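Local structure of lysozyme inhibitor LprI-like N-terminal domain-containing protein (Burkholderia thailandensis, 6AR7) at residues Ser179-Thr182 and Leu183-Ala186; Tyr168-Leu171 and Arg172-Pro176; Ala215-Lys218 and Arg219-Glu222; Arg188-Ala191 and Ala192-Ala196. The protein is of unknown function but belongs to the lysozyme inhibitor LprI family, consistent with a possible role in inhibiting lysozyme. All blocks are in the same frame, centred on the assembly; numbering follows the deposited sequence.

Contact 1. Residues Ser179-Thr182 and Leu183-Ala186; sequences SRQT and LVAA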
ATOM      1  N   SER A 179       0.137 -22.053   2.827  1.00 80.42           N
ATOM      2  CA  SER A 179      -0.078 -20.612   2.867  1.00 67.61           C
ATOM      3  C   SER A 179      -0.870 -20.053   1.688  1.00 59.11           C
ATOM      4  O   SER A 179      -1.160 -18.849   1.683  1.00 51.58           O
ATOM      5  CB  SER A 179       1.265 -19.893   2.980  1.00 61.60           C
ATOM      6  OG  SER A 179       2.333 -20.735   2.595  1.00 65.02           O
ATOM      7  N   ARG A 180      -1.201 -20.869   0.681  1.00 56.31           N
ATOM      8  CA  ARG A 180      -1.905 -20.338  -0.478  1.00 53.82           C
ATOM      9  C   ARG A 180      -3.183 -19.617  -0.085  1.00 53.59           C
ATOM     10  O   ARG A 180      -3.575 -18.650  -0.745  1.00 52.62           O
ATOM     11  CB  ARG A 180      -2.236 -21.443  -1.483  1.00 58.40           C
ATOM     12  CG  ARG A 180      -1.131 -21.729  -2.469  1.00 58.01           C
ATOM     13  CD  ARG A 180      -1.480 -22.895  -3.371  1.00 65.74           C
ATOM     14  NE  ARG A 180      -0.299 -23.373  -4.081  1.00 75.24           N
ATOM     15  CZ  ARG A 180      -0.211 -24.551  -4.691  1.00 81.99           C
ATOM     16  NH1 ARG A 180      -1.244 -25.390  -4.689  1.00 81.46           N
ATOM     17  NH2 ARG A 180       0.913 -24.881  -5.314  1.00 82.32           N
ATOM     18  N   GLN A 181      -3.840 -20.056   0.989  1.00 51.79           N
ATOM     19  CA  GLN A 181      -5.078 -19.393   1.376  1.00 54.77           C
ATOM     20  C   GLN A 181      -4.805 -17.977   1.877  1.00 49.20           C
ATOM     21  O   GLN A 181      -5.670 -17.104   1.766  1.00 50.23           O
ATOM     22  CB  GLN A 181      -5.812 -20.216   2.438  1.00 65.27           C
ATOM     23  CG  GLN A 181      -6.744 -21.290   1.859  1.00 76.22           C
ATOM     24  CD  GLN A 181      -7.725 -20.771   0.805  1.00 77.05           C
ATOM     25  OE1 GLN A 181      -8.515 -19.856   1.063  1.00 81.64           O
ATOM     26  NE2 GLN A 181      -7.665 -21.352  -0.396  1.00 65.73           N
ATOM     27  N   THR A 182      -3.613 -17.724   2.427  1.00 45.04           N
ATOM     28  CA  THR A 182      -3.294 -16.369   2.861  1.00 45.22           C
ATOM     29  C   THR A 182      -3.076 -15.435   1.674  1.00 40.75           C
ATOM     30  O   THR A 182      -3.400 -14.251   1.760  1.00 36.93           O
ATOM     31  CB  THR A 182      -2.080 -16.369   3.793  1.00 52.19           C
ATOM     32  OG1 THR A 182      -0.872 -16.494   3.032  1.00 57.02           O
ATOM     33  CG2 THR A 182      -2.186 -17.542   4.773  1.00 50.17           C
ATOM     34  N   LEU A 183      -2.541 -15.941   0.561  1.00 40.56           N
ATOM     35  CA  LEU A 183      -2.470 -15.122  -0.647  1.00 35.19           C
ATOM     36  C   LEU A 183      -3.869 -14.842  -1.189  1.00 43.14           C
ATOM     37  O   LEU A 183      -4.188 -13.705  -1.541  1.00 41.34           O
ATOM     38  CB  LEU A 183      -1.615 -15.816  -1.711  1.00 33.41           C
ATOM     39  CG  LEU A 183      -1.607 -15.217  -3.122  1.00 33.48           C
ATOM     40  CD1 LEU A 183      -1.128 -13.770  -3.150  1.00 27.94           C
ATOM     41  CD2 LEU A 183      -0.772 -16.085  -4.065  1.00 29.12           C
ATOM     42  N   VAL A 184      -4.715 -15.877  -1.263  1.00 44.96           N
ATOM     43  CA  VAL A 184      -6.089 -15.696  -1.734  1.00 41.38           C
ATOM     44  C   VAL A 184      -6.800 -14.646  -0.890  1.00 41.60           C
ATOM     45  O   VAL A 184      -7.422 -13.715  -1.413  1.00 34.45           O
ATOM     46  CB  VAL A 184      -6.852 -17.037  -1.709  1.00 44.64           C
ATOM     47  CG1 VAL A 184      -8.306 -16.825  -2.100  1.00 41.74           C
ATOM     48  CG2 VAL A 184      -6.191 -18.058  -2.631  1.00 37.70           C
ATOM     49  N   ALA A 185      -6.697 -14.771   0.435  1.00 37.93           N
ATOM     50  CA  ALA A 185      -7.403 -13.854   1.321  1.00 36.38           C
ATOM     51  C   ALA A 185      -6.847 -12.430   1.212  1.00 40.36           C
ATOM     52  O   ALA A 185      -7.613 -11.456   1.131  1.00 36.27           O
ATOM     53  CB  ALA A 185      -7.325 -14.371   2.757  1.00 35.25           C
ATOM     54  N   ALA A 186      -5.518 -12.282   1.213  1.00 34.36           N
ATOM     55  CA  ALA A 186      -4.939 -10.940   1.122  1.00 29.11           C
ATOM     56  C   ALA A 186      -5.304 -10.267  -0.191  1.00 33.32           C
ATOM     57  O   ALA A 186      -5.657  -9.079  -0.214  1.00 32.88           O
ATOM     58  CB  ALA A 186      -3.421 -10.998   1.271  1.00 29.28           C
TER
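Ala186 N donates to Thr182 O at 2.9 Å, and Ala185 N to Gln181 O at 2.9 Å. One step earlier, Val184 N reaches Arg180 O at 3.0 Å with an almost straight N-H...O angle of 170°. All three are i to i-4 bonds of the first turns of helix 180-197. The next one back, Leu183 N to Ser179 O at 3.4 Å, is weak. That oxygen is already engaged by Thr182, whose OG1 binds Ser179 O at 2.7 Å, in the carbonyl plane and on a lone pair, while its backbone N binds Ser179 O at 2.8 Å. The hydroxyl can reach back because OG1 sits between the backbone N and the carbonyl carbon (chi1 78°), leaving CG2 turned from the carbonyl.

Around this polar frame the packing is made by short side chains on carbonyl oxygens. Val184 CG2 lies 3.3 Å from Arg180 O, and Ala186 CB is 3.3 Å from Thr182 O. Leu183 turns its branched end away from the neighbouring turn, onto Leu171 of helix 155-174 and Leu96 of helix 73-101. Arg180 also extends outward, with NE hydrogen-bonded to Arg172 O. The backbone bonding is that of an alpha-helix near its N-terminal end, with the Thr182 hydroxyl turned back on a carbonyl three residues earlier, and it follows the short connection from helix 155-174 in this all-helical fold.

Contact 2. Residues Tyr168-Leu171 and Arg172-Pro176; sequences YEKL and RARMP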
ATOM      1  N   TYR A 168       0.393 -12.898  -9.801  1.00 31.95           N
ATOM      2  CA  TYR A 168      -0.398 -13.593  -8.786  1.00 31.18           C
ATOM      3  C   TYR A 168      -0.349 -15.100  -9.001  1.00 32.41           C
ATOM      4  O   TYR A 168      -0.139 -15.874  -8.059  1.00 32.13           O
ATOM      5  CB  TYR A 168      -1.848 -13.100  -8.799  1.00 28.04           C
ATOM      6  CG  TYR A 168      -2.764 -13.862  -7.866  1.00 31.06           C
ATOM      7  CD1 TYR A 168      -2.919 -13.467  -6.551  1.00 35.36           C
ATOM      8  CD2 TYR A 168      -3.454 -14.997  -8.298  1.00 37.68           C
ATOM      9  CE1 TYR A 168      -3.742 -14.166  -5.685  1.00 36.95           C
ATOM     10  CE2 TYR A 168      -4.284 -15.706  -7.442  1.00 37.74           C
ATOM     11  CZ  TYR A 168      -4.420 -15.279  -6.131  1.00 35.00           C
ATOM     12  OH  TYR A 168      -5.231 -15.967  -5.258  1.00 37.28           O
ATOM     13  N   GLU A 169      -0.530 -15.532 -10.239  1.00 29.69           N
ATOM     14  CA  GLU A 169      -0.537 -16.965 -10.518  1.00 32.76           C
ATOM     15  C   GLU A 169       0.853 -17.574 -10.354  1.00 32.72           C
ATOM     16  O   GLU A 169       0.992 -18.678  -9.818  1.00 34.71           O
ATOM     17  CB  GLU A 169      -1.090 -17.219 -11.919  1.00 36.29           C
ATOM     18  CG  GLU A 169      -2.588 -16.955 -11.983  1.00 48.31           C
ATOM     19  CD  GLU A 169      -3.380 -17.866 -11.058  1.00 60.70           C
ATOM     20  OE1 GLU A 169      -2.926 -19.004 -10.802  1.00 69.75           O
ATOM     21  OE2 GLU A 169      -4.438 -17.428 -10.554  1.00 63.33           O
ATOM     22  N   LYS A 170       1.893 -16.874 -10.813  1.00 35.40           N
ATOM     23  CA  LYS A 170       3.258 -17.347 -10.596  1.00 39.26           C
ATOM     24  C   LYS A 170       3.564 -17.481  -9.101  1.00 40.71           C
ATOM     25  O   LYS A 170       4.177 -18.465  -8.679  1.00 34.32           O
ATOM     26  CB  LYS A 170       4.246 -16.404 -11.288  1.00 45.99           C
ATOM     27  CG  LYS A 170       5.713 -16.810 -11.174  1.00 62.35           C
ATOM     28  CD  LYS A 170       6.613 -15.858 -11.961  1.00 71.75           C
ATOM     29  CE  LYS A 170       8.034 -15.820 -11.400  1.00 79.76           C
ATOM     30  NZ  LYS A 170       8.735 -14.516 -11.653  1.00 82.17           N
ATOM     31  N   LEU A 171       3.151 -16.498  -8.286  1.00 34.32           N
ATOM     32  CA  LEU A 171       3.371 -16.581  -6.840  1.00 33.29           C
ATOM     33  C   LEU A 171       2.589 -17.738  -6.235  1.00 37.23           C
ATOM     34  O   LEU A 171       3.132 -18.535  -5.461  1.00 32.80           O
ATOM     35  CB  LEU A 171       2.971 -15.269  -6.163  1.00 31.43           C
ATOM     36  CG  LEU A 171       2.928 -15.270  -4.623  1.00 35.94           C
ATOM     37  CD1 LEU A 171       4.280 -15.588  -3.985  1.00 29.98           C
ATOM     38  CD2 LEU A 171       2.418 -13.904  -4.134  1.00 36.54           C
ATOM     39  N   ARG A 172       1.304 -17.841  -6.579  1.00 38.89           N
ATOM     40  CA  ARG A 172       0.478 -18.888  -5.997  1.00 41.29           C
ATOM     41  C   ARG A 172       1.085 -20.259  -6.253  1.00 46.19           C
ATOM     42  O   ARG A 172       1.069 -21.127  -5.370  1.00 48.53           O
ATOM     43  CB  ARG A 172      -0.937 -18.823  -6.555  1.00 37.70           C
ATOM     44  CG  ARG A 172      -1.791 -19.988  -6.104  1.00 45.32           C
ATOM     45  CD  ARG A 172      -3.259 -19.638  -5.987  1.00 60.46           C
ATOM     46  NE  ARG A 172      -3.987 -19.867  -7.231  1.00 72.39           N
ATOM     47  CZ  ARG A 172      -5.256 -19.515  -7.422  1.00 81.50           C
ATOM     48  NH1 ARG A 172      -5.849 -19.762  -8.585  1.00 78.32           N
ATOM     49  NH2 ARG A 172      -5.927 -18.890  -6.451  1.00 80.01           N
ATOM     50  N   ALA A 173       1.628 -20.474  -7.455  1.00 46.46           N
ATOM     51  CA  ALA A 173       2.201 -21.776  -7.783  1.00 54.75           C
ATOM     52  C   ALA A 173       3.507 -22.036  -7.037  1.00 53.43           C
ATOM     53  O   ALA A 173       3.839 -23.196  -6.776  1.00 55.60           O
ATOM     54  CB  ALA A 173       2.418 -21.899  -9.290  1.00 56.52           C
ATOM     55  N   ARG A 174       4.275 -20.995  -6.719  1.00 50.40           N
ATOM     56  CA  ARG A 174       5.567 -21.191  -6.066  1.00 54.58           C
ATOM     57  C   ARG A 174       5.469 -21.270  -4.548  1.00 57.14           C
ATOM     58  O   ARG A 174       6.466 -21.592  -3.893  1.00 63.87           O
ATOM     59  CB  ARG A 174       6.541 -20.076  -6.460  1.00 51.72           C
ATOM     60  CG  ARG A 174       7.171 -20.277  -7.830  1.00 53.98           C
ATOM     61  CD  ARG A 174       8.007 -19.085  -8.229  1.00 61.64           C
ATOM     62  NE  ARG A 174       8.486 -19.188  -9.603  1.00 75.24           N
ATOM     63  CZ  ARG A 174       9.638 -18.680 -10.030  1.00 78.92           C
ATOM     64  NH1 ARG A 174      10.425 -18.023  -9.188  1.00 79.75           N
ATOM     65  NH2 ARG A 174       9.999 -18.821 -11.298  1.00 76.24           N
HETATM   66  N   MSE A 175       4.304 -20.999  -3.975  1.00 50.13           N
HETATM   67  CA  MSE A 175       4.152 -21.029  -2.531  1.00 50.75           C
HETATM   68  C   MSE A 175       3.857 -22.408  -1.974  1.00 52.07           C
HETATM   69  O   MSE A 175       3.259 -23.234  -2.661  1.00 53.97           O
HETATM   70  CB  MSE A 175       3.035 -20.096  -2.104  1.00 45.48           C
HETATM   71  CG  MSE A 175       3.379 -18.669  -2.269  1.00 61.49           C
HETATM   72 SE   MSE A 175       1.887 -17.695  -1.606  1.00 63.88          SE
HETATM   73  CE  MSE A 175       2.400 -17.583   0.272  1.00 55.54           C
ATOM     74  N   PRO A 176       4.249 -22.639  -0.717  1.00 53.35           N
ATOM     75  CA  PRO A 176       3.815 -23.859  -0.024  1.00 60.12           C
ATOM     76  C   PRO A 176       2.297 -23.911   0.082  1.00 65.47           C
ATOM     77  O   PRO A 176       1.632 -22.891   0.314  1.00 56.00           O
ATOM     78  CB  PRO A 176       4.478 -23.755   1.356  1.00 57.32           C
ATOM     79  CG  PRO A 176       5.542 -22.719   1.222  1.00 54.32           C
ATOM     80  CD  PRO A 176       5.049 -21.766   0.162  1.00 52.54           C
TER
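Arg172 reaches back along its helix to Tyr168 and Glu169. Its CG is anti to the backbone N (chi1 173°), and a bend at chi3 brings the guanidinium alongside them. Tyr168 CE2 lies over one guanidinium face, toward the rim and 3.7 Å from Arg172 NH2, and that nitrogen lies at the edge of the ring. The two planes are 68° apart, so this is no stacked pair. Glu169, bent at chi2, runs beside Arg172 and points the same way. Its OE2 is 3.4 Å from Arg172 NH1, a salt bridge made over the same guanidinium face that Tyr168 meets. Because OE2 lies well out of the guanidinium plane, no N-H points at it; the carboxylate is itself turned 78° from that plane.

Lys170 and Arg174 form a second side-by-side pair. Lys170 CE sits over the centre of the Arg174 guanidinium, 3.6 Å from CZ, while Lys170 NZ and Arg174 NH2 stay 4.5 Å apart. Weak bonds to Ser221 engage both charged ends. Leu171 CD1 meets CG of Met175, a selenomethionine, at 3.6 Å, the two chains crossing at a slant. Met175 is the first residue to leave helical geometry, and its N makes only a weak bond to Leu171 O, at 3.1 Å.

The chemistry is therefore divided. Glu169 and Arg172 attract through charge alone, without directional bonding, and Lys170 lays methylene rather than ammonium against the other cation. Apolar Leu171 and Met175 turn into the buried side, where Met175 touches Leu96 and Val100.

Contact 3. Residues Ala215-Lys218 and Arg219-Glu222; sequences ATLK and RFSE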
ATOM      1  N   ALA A 215       4.058  -4.907  -8.412  1.00 30.46           N
ATOM      2  CA  ALA A 215       5.431  -4.939  -7.913  1.00 31.01           C
ATOM      3  C   ALA A 215       5.553  -5.778  -6.643  1.00 28.88           C
ATOM      4  O   ALA A 215       6.520  -6.530  -6.475  1.00 30.54           O
ATOM      5  CB  ALA A 215       5.925  -3.511  -7.675  1.00 29.84           C
ATOM      6  N   THR A 216       4.578  -5.675  -5.740  1.00 29.57           N
ATOM      7  CA  THR A 216       4.594  -6.509  -4.546  1.00 26.58           C
ATOM      8  C   THR A 216       4.531  -7.994  -4.909  1.00 25.06           C
ATOM      9  O   THR A 216       5.351  -8.792  -4.442  1.00 29.36           O
ATOM     10  CB  THR A 216       3.427  -6.138  -3.624  1.00 28.88           C
ATOM     11  OG1 THR A 216       3.536  -4.766  -3.195  1.00 30.79           O
ATOM     12  CG2 THR A 216       3.413  -7.048  -2.408  1.00 26.45           C
ATOM     13  N   LEU A 217       3.569  -8.378  -5.752  1.00 29.07           N
ATOM     14  CA  LEU A 217       3.409  -9.785  -6.109  1.00 23.49           C
ATOM     15  C   LEU A 217       4.630 -10.299  -6.860  1.00 30.02           C
ATOM     16  O   LEU A 217       5.029 -11.457  -6.693  1.00 30.73           O
ATOM     17  CB  LEU A 217       2.147  -9.975  -6.958  1.00 24.74           C
ATOM     18  CG  LEU A 217       0.804  -9.640  -6.302  1.00 28.16           C
ATOM     19  CD1 LEU A 217      -0.315  -9.887  -7.278  1.00 22.36           C
ATOM     20  CD2 LEU A 217       0.577 -10.412  -5.001  1.00 30.45           C
ATOM     21  N   LYS A 218       5.239  -9.452  -7.694  1.00 30.08           N
ATOM     22  CA  LYS A 218       6.431  -9.873  -8.426  1.00 26.90           C
ATOM     23  C   LYS A 218       7.578 -10.164  -7.468  1.00 32.18           C
ATOM     24  O   LYS A 218       8.288 -11.170  -7.603  1.00 30.01           O
ATOM     25  CB  LYS A 218       6.820  -8.802  -9.443  1.00 30.56           C
ATOM     26  CG  LYS A 218       8.098  -9.076 -10.204  1.00 36.49           C
ATOM     27  CD  LYS A 218       8.414  -7.933 -11.165  1.00 45.68           C
ATOM     28  CE  LYS A 218       9.613  -8.268 -12.047  1.00 54.79           C
ATOM     29  NZ  LYS A 218      10.666  -7.214 -11.984  1.00 62.02           N
ATOM     30  N   ARG A 219       7.787  -9.274  -6.504  1.00 27.49           N
ATOM     31  CA  ARG A 219       8.836  -9.497  -5.526  1.00 26.93           C
ATOM     32  C   ARG A 219       8.567 -10.756  -4.728  1.00 25.93           C
ATOM     33  O   ARG A 219       9.482 -11.550  -4.488  1.00 26.54           O
ATOM     34  CB  ARG A 219       8.972  -8.289  -4.594  1.00 26.58           C
ATOM     35  CG  ARG A 219       9.988  -8.508  -3.508  1.00 24.29           C
ATOM     36  CD  ARG A 219      10.290  -7.199  -2.736  1.00 36.03           C
ATOM     37  NE  ARG A 219      10.650  -6.121  -3.659  1.00 38.86           N
ATOM     38  CZ  ARG A 219      11.844  -5.982  -4.230  1.00 53.74           C
ATOM     39  NH1 ARG A 219      12.816  -6.847  -3.966  1.00 60.38           N
ATOM     40  NH2 ARG A 219      12.065  -4.977  -5.070  1.00 51.07           N
ATOM     41  N   PHE A 220       7.312 -10.963  -4.313  1.00 24.89           N
ATOM     42  CA  PHE A 220       6.967 -12.193  -3.612  1.00 25.09           C
ATOM     43  C   PHE A 220       7.331 -13.404  -4.451  1.00 30.80           C
ATOM     44  O   PHE A 220       7.883 -14.386  -3.943  1.00 31.30           O
ATOM     45  CB  PHE A 220       5.475 -12.228  -3.304  1.00 29.84           C
ATOM     46  CG  PHE A 220       5.073 -11.416  -2.134  1.00 33.99           C
ATOM     47  CD1 PHE A 220       5.978 -11.108  -1.144  1.00 41.21           C
ATOM     48  CD2 PHE A 220       3.773 -10.953  -2.022  1.00 26.63           C
ATOM     49  CE1 PHE A 220       5.587 -10.382  -0.061  1.00 40.88           C
ATOM     50  CE2 PHE A 220       3.378 -10.208  -0.935  1.00 32.24           C
ATOM     51  CZ  PHE A 220       4.288  -9.918   0.044  1.00 34.41           C
ATOM     52  N   SER A 221       6.974 -13.368  -5.738  1.00 31.58           N
ATOM     53  CA  SER A 221       7.196 -14.526  -6.594  1.00 30.93           C
ATOM     54  C   SER A 221       8.677 -14.834  -6.731  1.00 31.53           C
ATOM     55  O   SER A 221       9.051 -15.997  -6.910  1.00 36.82           O
ATOM     56  CB  SER A 221       6.577 -14.301  -7.975  1.00 28.14           C
ATOM     57  OG  SER A 221       7.354 -13.375  -8.713  1.00 31.10           O
ATOM     58  N   GLU A 222       9.530 -13.816  -6.616  1.00 34.23           N
ATOM     59  CA  GLU A 222      10.975 -14.000  -6.678  1.00 37.13           C
ATOM     60  C   GLU A 222      11.578 -14.334  -5.325  1.00 44.20           C
ATOM     61  O   GLU A 222      12.767 -14.663  -5.247  1.00 45.05           O
ATOM     62  CB  GLU A 222      11.645 -12.736  -7.216  1.00 37.53           C
ATOM     63  CG  GLU A 222      11.237 -12.362  -8.628  1.00 36.09           C
ATOM     64  CD  GLU A 222      11.585 -10.915  -8.955  1.00 53.89           C
ATOM     65  OE1 GLU A 222      11.781 -10.119  -8.007  1.00 57.76           O
ATOM     66  OE2 GLU A 222      11.649 -10.564 -10.151  1.00 57.39           O
TER
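Lys218 O is gripped twice, by Ser221 OG at 2.6 Å and by Glu222 N at 3.1 Å, both arriving from the same face of the carbonyl plane. This is the last part of helix 203-223, in an all-helical fold, and the serine makes the familiar i to i-3 hydroxyl-to-carbonyl bond of alpha-helices. Ser221 OG stands between its own backbone N and carbonyl carbon (chi1 73°), which directs it back over the preceding turn. OG comes from the side of the carbonyl, at a C=O...OG angle of 121° and tilted from its plane, whereas Glu222 N comes in at 153°. The same hydroxyl oxygen also meets Lys170 NZ of helix 155-174 in a weak bond.

The rest of the helical pattern is regular. Phe220 N binds Thr216 O at 2.9 Å, and Ser221 N binds Leu217 O at 2.9 Å. Thr216 and Phe220 run side by side: the methyl CG2 is 3.5 Å from Phe220 CE2, meeting the ring obliquely. Thr216 turns CG2 to the ring because its OG1 lies beside the backbone N and bonds weakly to Ala212 O. Phe220 then packs on Leu96 and Val100 of helix 73-101 and on Met116 of helix 107-136.

Along the exposed side, Lys218 and Glu222 are joined by a long salt bridge, NZ to OE2 at 3.9 Å. The carbon before the charge comes nearer, Lys218 CE lying 3.6 Å from Glu222 OE2.

Contact 4. Residues Arg188-Ala191 and Ala192-Ala196; sequences REWA and AFSDA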
ATOM      1  N   ARG A 188      -7.871 -10.847  -2.210  1.00 32.20           N
ATOM      2  CA  ARG A 188      -9.287 -10.498  -2.256  1.00 36.67           C
ATOM      3  C   ARG A 188      -9.545  -9.188  -1.519  1.00 37.07           C
ATOM      4  O   ARG A 188     -10.300  -8.336  -1.994  1.00 32.94           O
ATOM      5  CB  ARG A 188     -10.118 -11.635  -1.673  1.00 42.81           C
ATOM      6  CG  ARG A 188     -11.590 -11.346  -1.547  1.00 61.30           C
ATOM      7  CD  ARG A 188     -12.347 -12.599  -1.073  1.00 77.36           C
ATOM      8  NE  ARG A 188     -11.866 -13.089   0.223  1.00 86.90           N
ATOM      9  CZ  ARG A 188     -11.434 -14.330   0.440  1.00 88.26           C
ATOM     10  NH1 ARG A 188     -11.434 -15.217  -0.548  1.00 91.64           N
ATOM     11  NH2 ARG A 188     -11.009 -14.690   1.647  1.00 80.67           N
ATOM     12  N   GLU A 189      -8.914  -8.993  -0.362  1.00 30.30           N
ATOM     13  CA  GLU A 189      -9.184  -7.744   0.330  1.00 31.01           C
ATOM     14  C   GLU A 189      -8.453  -6.578  -0.317  1.00 31.59           C
ATOM     15  O   GLU A 189      -8.958  -5.451  -0.294  1.00 36.17           O
ATOM     16  CB  GLU A 189      -8.872  -7.875   1.812  1.00 32.11           C
ATOM     17  CG  GLU A 189     -10.040  -8.541   2.524  1.00 43.49           C
ATOM     18  CD  GLU A 189      -9.651  -9.148   3.833  1.00 58.12           C
ATOM     19  OE1 GLU A 189     -10.541  -9.331   4.697  1.00 64.01           O
ATOM     20  OE2 GLU A 189      -8.449  -9.441   3.993  1.00 62.17           O
ATOM     21  N   TRP A 190      -7.299  -6.826  -0.936  1.00 30.86           N
ATOM     22  CA  TRP A 190      -6.684  -5.767  -1.716  1.00 28.78           C
ATOM     23  C   TRP A 190      -7.625  -5.303  -2.831  1.00 27.32           C
ATOM     24  O   TRP A 190      -7.806  -4.097  -3.036  1.00 29.97           O
ATOM     25  CB  TRP A 190      -5.327  -6.218  -2.280  1.00 27.44           C
ATOM     26  CG  TRP A 190      -4.778  -5.157  -3.163  1.00 28.06           C
ATOM     27  CD1 TRP A 190      -4.003  -4.109  -2.788  1.00 28.74           C
ATOM     28  CD2 TRP A 190      -5.047  -4.977  -4.559  1.00 27.60           C
ATOM     29  NE1 TRP A 190      -3.755  -3.294  -3.863  1.00 25.16           N
ATOM     30  CE2 TRP A 190      -4.377  -3.809  -4.964  1.00 23.12           C
ATOM     31  CE3 TRP A 190      -5.777  -5.698  -5.503  1.00 28.61           C
ATOM     32  CZ2 TRP A 190      -4.419  -3.340  -6.278  1.00 32.26           C
ATOM     33  CZ3 TRP A 190      -5.828  -5.226  -6.809  1.00 32.13           C
ATOM     34  CH2 TRP A 190      -5.140  -4.067  -7.184  1.00 32.10           C
ATOM     35  N   ALA A 191      -8.255  -6.247  -3.545  1.00 25.14           N
ATOM     36  CA  ALA A 191      -9.110  -5.877  -4.670  1.00 28.35           C
ATOM     37  C   ALA A 191     -10.336  -5.109  -4.204  1.00 27.31           C
ATOM     38  O   ALA A 191     -10.757  -4.152  -4.860  1.00 36.73           O
ATOM     39  CB  ALA A 191      -9.533  -7.124  -5.463  1.00 31.17           C
ATOM     40  N   ALA A 192     -10.908  -5.497  -3.062  1.00 36.30           N
ATOM     41  CA  ALA A 192     -12.006  -4.727  -2.488  1.00 37.25           C
ATOM     42  C   ALA A 192     -11.542  -3.322  -2.091  1.00 41.68           C
ATOM     43  O   ALA A 192     -12.296  -2.353  -2.231  1.00 39.72           O
ATOM     44  CB  ALA A 192     -12.598  -5.473  -1.286  1.00 36.92           C
ATOM     45  N   PHE A 193     -10.311  -3.188  -1.578  1.00 36.03           N
ATOM     46  CA  PHE A 193      -9.767  -1.853  -1.328  1.00 29.21           C
ATOM     47  C   PHE A 193      -9.619  -1.077  -2.634  1.00 32.71           C
ATOM     48  O   PHE A 193     -10.049   0.080  -2.742  1.00 33.92           O
ATOM     49  CB  PHE A 193      -8.425  -1.950  -0.592  1.00 27.16           C
ATOM     50  CG  PHE A 193      -7.573  -0.701  -0.682  1.00 25.43           C
ATOM     51  CD1 PHE A 193      -7.964   0.472  -0.065  1.00 35.30           C
ATOM     52  CD2 PHE A 193      -6.370  -0.716  -1.370  1.00 33.11           C
ATOM     53  CE1 PHE A 193      -7.178   1.616  -0.149  1.00 31.44           C
ATOM     54  CE2 PHE A 193      -5.579   0.414  -1.464  1.00 30.66           C
ATOM     55  CZ  PHE A 193      -5.979   1.585  -0.850  1.00 31.79           C
ATOM     56  N   SER A 194      -9.022  -1.712  -3.646  1.00 32.26           N
ATOM     57  CA  SER A 194      -8.874  -1.081  -4.949  1.00 34.13           C
ATOM     58  C   SER A 194     -10.220  -0.595  -5.476  1.00 36.45           C
ATOM     59  O   SER A 194     -10.341   0.539  -5.949  1.00 36.88           O
ATOM     60  CB  SER A 194      -8.233  -2.063  -5.924  1.00 34.11           C
ATOM     61  OG  SER A 194      -8.064  -1.469  -7.191  1.00 43.73           O
ATOM     62  N   ASP A 195     -11.255  -1.436  -5.383  1.00 34.62           N
ATOM     63  CA  ASP A 195     -12.560  -1.015  -5.881  1.00 35.82           C
ATOM     64  C   ASP A 195     -13.077   0.202  -5.120  1.00 40.07           C
ATOM     65  O   ASP A 195     -13.671   1.108  -5.715  1.00 42.01           O
ATOM     66  CB  ASP A 195     -13.582  -2.154  -5.789  1.00 44.02           C
ATOM     67  CG  ASP A 195     -13.276  -3.305  -6.746  1.00 49.65           C
ATOM     68  OD1 ASP A 195     -12.543  -3.092  -7.744  1.00 45.19           O
ATOM     69  OD2 ASP A 195     -13.797  -4.415  -6.506  1.00 54.84           O
ATOM     70  N   ALA A 196     -12.844   0.255  -3.810  1.00 36.84           N
ATOM     71  CA  ALA A 196     -13.379   1.375  -3.034  1.00 34.13           C
ATOM     72  C   ALA A 196     -12.755   2.689  -3.474  1.00 32.67           C
ATOM     73  O   ALA A 196     -13.402   3.743  -3.413  1.00 36.70           O
ATOM     74  CB  ALA A 196     -13.149   1.135  -1.542  1.00 34.87           C
TER
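Trp190 and Ser194 meet by a CH-pi contact, one helical turn apart. Ser194 CB lies 4.0 Å from the centroid of the six-membered indole ring and only 14° off its normal, hence over the face. Trp190 CG is anti to the backbone N (chi1 175°), which sweeps the indole along the helix until its benzo part overlies the serine.

Among the backbone bonds, Ser194 N to Trp190 O is short and straight, 2.7 Å with an N-H...O angle of 168°. Its neighbours are Phe193 N to Glu189 O at 2.9 Å and Asp195 N to Ala191 O at 2.8 Å.

Apolar packing between the aromatics is looser: Trp190 CD1 is 4.4 Å from Phe193 CD2, at an oblique approach. Both rings also meet helix 73-101, Trp190 with Trp89 and Phe193 with Trp86, in edge-to-face pairs.

On chemistry, then, the side chains join these turns by dispersion and CH-pi attraction, while the hydrogen bonds between the two segments are all backbone to backbone. Glu189 OE2 lies close to Asp92 OD2, which would probably raise the proton affinity of one of the two carboxylates.

How the contacts relate
Contacts 2, 1, 4 and 3 follow in that order along the chain, over helices 155-174, 180-197 and 203-223. Contacts 1 and 2 have centres 10 Å apart and interlock, with Leu183 CG 3.5 Å from Tyr168 CE1. Contacts 2 and 3 are equally near, centres 10 Å apart, and Leu171 CD2 packs 3.6 Å from Phe220 CB. Contact 1 meets contact 3 more lightly, through Leu183 CD1 and Leu217 CD2 at 4.2 Å. Contact 4 continues the helix of contact 1, their centres 14 Å apart, yet its nearest atoms stay about 6 Å from contact 2 and about 7 Å from contact 3. Helix 73-101 touches all four.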